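Local coordinates for protoporphyrinogen oxidase (Exiguobacterium sibiricum, PDB 3LOV), which probably oxidises coproporphyrinogen III to coproporphyrin III with molecular oxygen in bacterial heme biosynthesis, using FAD as its cofactor, at residues A[229-232]-A[233-237]; A[236-239]-A[240-244]. All blocks are in the same frame, centred on the assembly; numbering follows the deposited sequence. Where two conformers were deposited one is given.

Contact 1: residues A[229-232]-A[233-237]; sequences LSLE and TGLES
The carbonyl oxygen of G234, which lies 3.9 Å from L231 CD1, is gripped twice by S237: S237 OG donates to G234 O at 2.6 Å, in the carbonyl plane, and S237 N adds a backbone bond. T233 OG1 donates to S237 OG at 2.7 Å, so the two hydroxyls form a short chain of hydrogen bonds ending on G234 O. Both hydroxyls sit between their own backbone N and carbonyl carbon (chi1 46° for T233, 70° for S237), which turns them to face each other. L231 packs against this chain of bonds, its CD1 3.9 Å from S237 OG, the same distance at which it touches the G234 oxygen.

The chain reverses through a type I turn from L231 to G234, closed by G234 N to L231 O at 2.8 Å; the donor stands well above the carbonyl plane. G234 takes a positive phi, and a side chain there would run into the preceding carbonyl oxygen, so glycine fits. E232 and T233 are the two middle residues of this turn. Before the turn, S230 OG meets CG of L235 at 3.7 Å while bonding to the carbonyl of D60. L235 in turn packs near L447, an FAD-binding residue, and its N bonds to E56. This is a tight strand-turn-helix connection, joining the central strand of a small antiparallel sheet to helix 235-245 beside the FAD site.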
ATOM      1  N   LEU A 229       3.104  -2.564 -12.247  1.00 24.78           N
ATOM      2  CA  LEU A 229       3.897  -3.758 -12.592  1.00 23.12           C
ATOM      3  C   LEU A 229       3.667  -4.865 -11.590  1.00 22.80           C
ATOM      4  O   LEU A 229       3.663  -4.592 -10.377  1.00 20.96           O
ATOM      5  CB  LEU A 229       5.406  -3.430 -12.577  1.00 23.44           C
ATOM      6  CG  LEU A 229       5.901  -2.543 -13.725  1.00 28.68           C
ATOM      7  CD1 LEU A 229       7.337  -2.093 -13.462  1.00 22.48           C
ATOM      8  CD2 LEU A 229       5.732  -3.312 -15.082  1.00 25.50           C
ATOM      9  N   SER A 230       3.496  -6.094 -12.090  1.00 19.74           N
ATOM     10  CA  SER A 230       3.625  -7.276 -11.284  1.00 19.34           C
ATOM     11  C   SER A 230       4.561  -8.260 -11.972  1.00 20.23           C
ATOM     12  O   SER A 230       5.244  -7.908 -12.905  1.00 19.76           O
ATOM     13  CB  SER A 230       2.287  -7.925 -11.036  1.00 19.91           C
ATOM     14  OG  SER A 230       2.406  -8.865  -9.961  1.00 20.34           O
ATOM     15  N   LEU A 231       4.603  -9.489 -11.487  1.00 19.27           N
ATOM     16  CA  LEU A 231       5.384 -10.533 -12.117  1.00 21.40           C
ATOM     17  C   LEU A 231       4.488 -11.696 -12.528  1.00 21.27           C
ATOM     18  O   LEU A 231       3.585 -12.121 -11.788  1.00 20.36           O
ATOM     19  CB  LEU A 231       6.491 -11.039 -11.175  1.00 17.65           C
ATOM     20  CG  LEU A 231       7.514 -10.006 -10.689  1.00 22.40           C
ATOM     21  CD1 LEU A 231       8.268 -10.592  -9.499  1.00 20.89           C
ATOM     22  CD2 LEU A 231       8.546  -9.571 -11.774  1.00 13.93           C
ATOM     23  N   GLU A 232       4.842 -12.255 -13.688  1.00 20.66           N
ATOM     24  CA  GLU A 232       4.139 -13.366 -14.298  0.70 20.77           C
ATOM     25  C   GLU A 232       4.127 -14.545 -13.356  1.00 20.39           C
ATOM     26  O   GLU A 232       3.171 -15.310 -13.299  1.00 21.07           O
ATOM     27  CB  GLU A 232       4.863 -13.762 -15.610  0.70 24.77           C
ATOM     28  CG  GLU A 232       4.078 -14.706 -16.533  0.70 31.35           C
ATOM     29  CD  GLU A 232       3.947 -16.115 -15.989  0.70 36.25           C
ATOM     30  OE1 GLU A 232       4.925 -16.659 -15.430  0.70 42.21           O
ATOM     31  OE2 GLU A 232       2.850 -16.685 -16.119  0.70 40.69           O
ATOM     32  N   THR A 233       5.206 -14.698 -12.613  1.00 20.62           N
ATOM     33  CA  THR A 233       5.376 -15.809 -11.712  1.00 20.46           C
ATOM     34  C   THR A 233       4.853 -15.434 -10.324  1.00 20.65           C
ATOM     35  O   THR A 233       5.021 -16.184  -9.395  1.00 24.26           O
ATOM     36  CB  THR A 233       6.872 -16.177 -11.606  1.00 20.18           C
ATOM     37  OG1 THR A 233       7.627 -14.974 -11.443  1.00 21.89           O
ATOM     38  CG2 THR A 233       7.346 -16.872 -12.890  1.00 27.85           C
ATOM     39  N   GLY A 234       4.262 -14.255 -10.185  1.00 19.84           N
ATOM     40  CA  GLY A 234       3.602 -13.857  -8.928  1.00 17.59           C
ATOM     41  C   GLY A 234       4.564 -13.109  -8.035  1.00 19.56           C
ATOM     42  O   GLY A 234       5.782 -13.303  -8.137  1.00 18.39           O
ATOM     43  N   LEU A 235       4.033 -12.243  -7.165  1.00 20.30           N
ATOM     44  CA  LEU A 235       4.903 -11.385  -6.361  1.00 19.13           C
ATOM     45  C   LEU A 235       5.627 -12.227  -5.337  1.00 17.13           C
ATOM     46  O   LEU A 235       6.734 -11.887  -4.921  1.00 18.83           O
ATOM     47  CB  LEU A 235       4.150 -10.221  -5.723  1.00 21.54           C
ATOM     48  CG  LEU A 235       3.830  -8.995  -6.584  1.00 21.86           C
ATOM     49  CD1 LEU A 235       3.198  -7.952  -5.697  1.00 20.50           C
ATOM     50  CD2 LEU A 235       5.042  -8.430  -7.260  1.00 26.36           C
ATOM     51  N   GLU A 236       5.074 -13.373  -4.967  1.00 19.07           N
ATOM     52  CA  GLU A 236       5.798 -14.226  -4.028  1.00 19.89           C
ATOM     53  C   GLU A 236       7.125 -14.753  -4.627  1.00 21.51           C
ATOM     54  O   GLU A 236       8.102 -15.004  -3.888  1.00 19.26           O
ATOM     55  CB  GLU A 236       4.907 -15.362  -3.518  1.00 20.94           C
ATOM     56  CG  GLU A 236       5.443 -16.012  -2.225  1.00 23.10           C
ATOM     57  CD  GLU A 236       4.466 -16.986  -1.525  1.00 24.19           C
ATOM     58  OE1 GLU A 236       3.244 -17.008  -1.829  1.00 18.06           O
ATOM     59  OE2 GLU A 236       4.930 -17.692  -0.620  1.00 26.65           O
ATOM     60  N   SER A 237       7.198 -14.852  -5.960  1.00 22.45           N
ATOM     61  CA  SER A 237       8.451 -15.290  -6.613  1.00 23.02           C
ATOM     62  C   SER A 237       9.577 -14.285  -6.366  1.00 22.69           C
ATOM     63  O   SER A 237      10.718 -14.670  -6.236  1.00 22.13           O
ATOM     64  CB  SER A 237       8.269 -15.589  -8.094  1.00 20.88           C
ATOM     65  OG  SER A 237       8.034 -14.433  -8.826  1.00 21.03           O
TER

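Contact 2: residues A[236-239]-A[240-244]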
ATOM      1  N   GLU A 236       5.074 -13.373  -4.967  1.00 19.07           N
ATOM      2  CA  GLU A 236       5.798 -14.226  -4.028  1.00 19.89           C
ATOM      3  C   GLU A 236       7.125 -14.753  -4.627  1.00 21.51           C
ATOM      4  O   GLU A 236       8.102 -15.004  -3.888  1.00 19.26           O
ATOM      5  CB  GLU A 236       4.907 -15.362  -3.518  1.00 20.94           C
ATOM      6  CG  GLU A 236       5.443 -16.012  -2.225  1.00 23.10           C
ATOM      7  CD  GLU A 236       4.466 -16.986  -1.525  1.00 24.19           C
ATOM      8  OE1 GLU A 236       3.244 -17.008  -1.829  1.00 18.06           O
ATOM      9  OE2 GLU A 236       4.930 -17.692  -0.620  1.00 26.65           O
ATOM     10  N   SER A 237       7.198 -14.852  -5.960  1.00 22.45           N
ATOM     11  CA  SER A 237       8.451 -15.290  -6.613  1.00 23.02           C
ATOM     12  C   SER A 237       9.577 -14.285  -6.366  1.00 22.69           C
ATOM     13  O   SER A 237      10.718 -14.670  -6.236  1.00 22.13           O
ATOM     14  CB  SER A 237       8.269 -15.589  -8.094  1.00 20.88           C
ATOM     15  OG  SER A 237       8.034 -14.433  -8.826  1.00 21.03           O
ATOM     16  N   LEU A 238       9.235 -13.014  -6.188  1.00 23.08           N
ATOM     17  CA  LEU A 238      10.230 -12.028  -5.781  1.00 21.52           C
ATOM     18  C   LEU A 238      10.798 -12.369  -4.405  1.00 21.34           C
ATOM     19  O   LEU A 238      12.001 -12.287  -4.210  1.00 21.40           O
ATOM     20  CB  LEU A 238       9.659 -10.613  -5.800  1.00 21.98           C
ATOM     21  CG  LEU A 238      10.392  -9.500  -5.040  1.00 26.74           C
ATOM     22  CD1 LEU A 238      11.781  -9.259  -5.610  1.00 15.61           C
ATOM     23  CD2 LEU A 238       9.524  -8.229  -5.038  1.00 20.18           C
ATOM     24  N   ILE A 239       9.933 -12.736  -3.456  1.00 22.10           N
ATOM     25  CA  ILE A 239      10.372 -13.105  -2.092  1.00 21.51           C
ATOM     26  C   ILE A 239      11.352 -14.314  -2.148  1.00 17.56           C
ATOM     27  O   ILE A 239      12.449 -14.269  -1.583  1.00 17.98           O
ATOM     28  CB  ILE A 239       9.147 -13.404  -1.184  1.00 19.32           C
ATOM     29  CG1 ILE A 239       8.213 -12.174  -1.097  1.00 16.34           C
ATOM     30  CG2 ILE A 239       9.560 -13.865   0.140  1.00 13.13           C
ATOM     31  CD1 ILE A 239       8.875 -10.844  -0.687  1.00 14.19           C
ATOM     32  N   GLU A 240      10.943 -15.319  -2.896  1.00 17.70           N
ATOM     33  CA  GLU A 240      11.676 -16.556  -3.090  1.00 20.89           C
ATOM     34  C   GLU A 240      13.031 -16.293  -3.718  1.00 22.04           C
ATOM     35  O   GLU A 240      14.034 -16.800  -3.235  1.00 21.34           O
ATOM     36  CB  GLU A 240      10.840 -17.521  -3.949  1.00 19.49           C
ATOM     37  CG  GLU A 240       9.735 -18.160  -3.157  1.00 22.91           C
ATOM     38  CD  GLU A 240       8.568 -18.696  -3.992  1.00 24.73           C
ATOM     39  OE1 GLU A 240       8.475 -18.431  -5.205  1.00 25.83           O
ATOM     40  OE2 GLU A 240       7.716 -19.389  -3.420  1.00 25.59           O
ATOM     41  N   ARG A 241      13.087 -15.453  -4.753  1.00 22.64           N
ATOM     42  CA  ARG A 241      14.363 -15.136  -5.397  0.70 21.74           C
ATOM     43  C   ARG A 241      15.260 -14.327  -4.478  1.00 22.67           C
ATOM     44  O   ARG A 241      16.477 -14.519  -4.472  1.00 20.03           O
ATOM     45  CB  ARG A 241      14.147 -14.379  -6.718  0.70 24.34           C
ATOM     46  CG  ARG A 241      15.417 -13.997  -7.494  0.70 26.99           C
ATOM     47  CD  ARG A 241      16.317 -15.200  -7.814  0.70 35.24           C
ATOM     48  NE  ARG A 241      15.605 -16.231  -8.575  0.70 32.71           N
ATOM     49  CZ  ARG A 241      15.418 -16.223  -9.900  0.70 35.98           C
ATOM     50  NH1 ARG A 241      15.895 -15.235 -10.665  0.70 37.55           N
ATOM     51  NH2 ARG A 241      14.742 -17.216 -10.468  0.70 32.68           N
ATOM     52  N   LEU A 242      14.685 -13.411  -3.684  1.00 21.09           N
ATOM     53  CA  LEU A 242      15.543 -12.668  -2.756  1.00 21.18           C
ATOM     54  C   LEU A 242      16.253 -13.609  -1.788  1.00 21.14           C
ATOM     55  O   LEU A 242      17.463 -13.483  -1.565  1.00 24.45           O
ATOM     56  CB  LEU A 242      14.775 -11.610  -1.933  1.00 21.81           C
ATOM     57  CG  LEU A 242      14.495 -10.331  -2.697  1.00 21.60           C
ATOM     58  CD1 LEU A 242      13.414  -9.527  -1.960  1.00 18.29           C
ATOM     59  CD2 LEU A 242      15.805  -9.531  -2.934  1.00 18.29           C
ATOM     60  N   GLU A 243      15.510 -14.548  -1.224  1.00 21.49           N
ATOM     61  CA  GLU A 243      16.103 -15.489  -0.303  1.00 23.32           C
ATOM     62  C   GLU A 243      17.206 -16.259  -1.004  1.00 25.43           C
ATOM     63  O   GLU A 243      18.329 -16.377  -0.501  1.00 26.83           O
ATOM     64  CB  GLU A 243      15.077 -16.474   0.261  1.00 22.79           C
ATOM     65  CG  GLU A 243      15.724 -17.340   1.342  1.00 28.12           C
ATOM     66  CD  GLU A 243      14.849 -18.387   1.951  1.00 30.48           C
ATOM     67  OE1 GLU A 243      13.752 -18.656   1.434  1.00 32.76           O
ATOM     68  OE2 GLU A 243      15.299 -18.975   2.960  1.00 37.65           O
ATOM     69  N   GLU A 244      16.873 -16.781  -2.172  1.00 27.47           N
ATOM     70  CA  GLU A 244      17.821 -17.546  -2.999  1.00 29.32           C
ATOM     71  C   GLU A 244      19.154 -16.806  -3.313  1.00 28.07           C
ATOM     72  O   GLU A 244      20.199 -17.392  -3.212  1.00 29.32           O
ATOM     73  CB  GLU A 244      17.071 -17.961  -4.258  1.00 30.21           C
ATOM     74  CG  GLU A 244      17.722 -18.929  -5.198  1.00 42.40           C
ATOM     75  CD  GLU A 244      16.868 -19.052  -6.457  1.00 56.06           C
ATOM     76  OE1 GLU A 244      15.677 -19.415  -6.320  1.00 65.35           O
ATOM     77  OE2 GLU A 244      17.358 -18.720  -7.561  1.00 58.67           O
TER
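Four backbone bonds tie 236-239 to 240-244, the straightest being E240 N to E236 O at 3.0 Å with an N-H...O angle of 167°. R241 N to S237 O, L242 N to L238 O and E243 N to I239 O repeat the same four-residue step, the last three donors tilted modestly from their carbonyl planes.

On the polar face, E236 and E240 stand one turn apart, with E236 OE2 and E240 OE2 4.3 Å from each other. Arginines probably offset this pairing of like charges: R40 forms a salt bridge with E236 and R49 one with E240, while E236 OE1 also accepts from T47 N. E240 has CG anti to its carbonyl carbon (chi1 -76°), which lays the chain back along the preceding turn and brings OE1 to 3.4 Å from S237 CA. An alanine here would remove that carboxylate and is likely to leave R49 without its salt-bridge mate, and the flank of S237 less covered.

Further along, R241 bends at chi2 and chi3. In the conformer given, its NE lies 3.2 Å from E244 OE2, with the oxygen well out of the guanidinium plane, so the pair probably attracts by charge without an N-H aimed at the oxygen; NH1 of the same conformer bonds to the carbonyl of I76.

On the buried face, L238 and L242 lie side by side and point the same way, CD1 to CD1 at 4.0 Å, and CG of L242 rests 3.5 Å from L238 O. I239 and L242 both reach L17, and L238 reaches I14, on helix 14-26. What results is an amphipathic alpha helix, its apolar side laid against the helix that follows the first strand of the Rossmann-type FAD-binding domain.

Overall arrangement
Contact 1 comes first along the chain and runs directly into contact 2: they share E236 and S237, and their centres are 10 Å apart. Strand 228-231, the middle strand of a three-stranded antiparallel sheet, leads through the turn into helix 235-245, which both contacts use. L231 bridges them, its CD1 packing 4.0 Å from L238 CB, so the strand end and the first turns of the helix form one apolar patch. Contact 1 lies nearer the FAD, with L235 about 6 Å from it between nearest atoms, whereas contact 2 carries the helix onward across helix 14-26. Together they carry the chain from a small sheet that itself borders the FAD site onto the helix packed against helix 14-26.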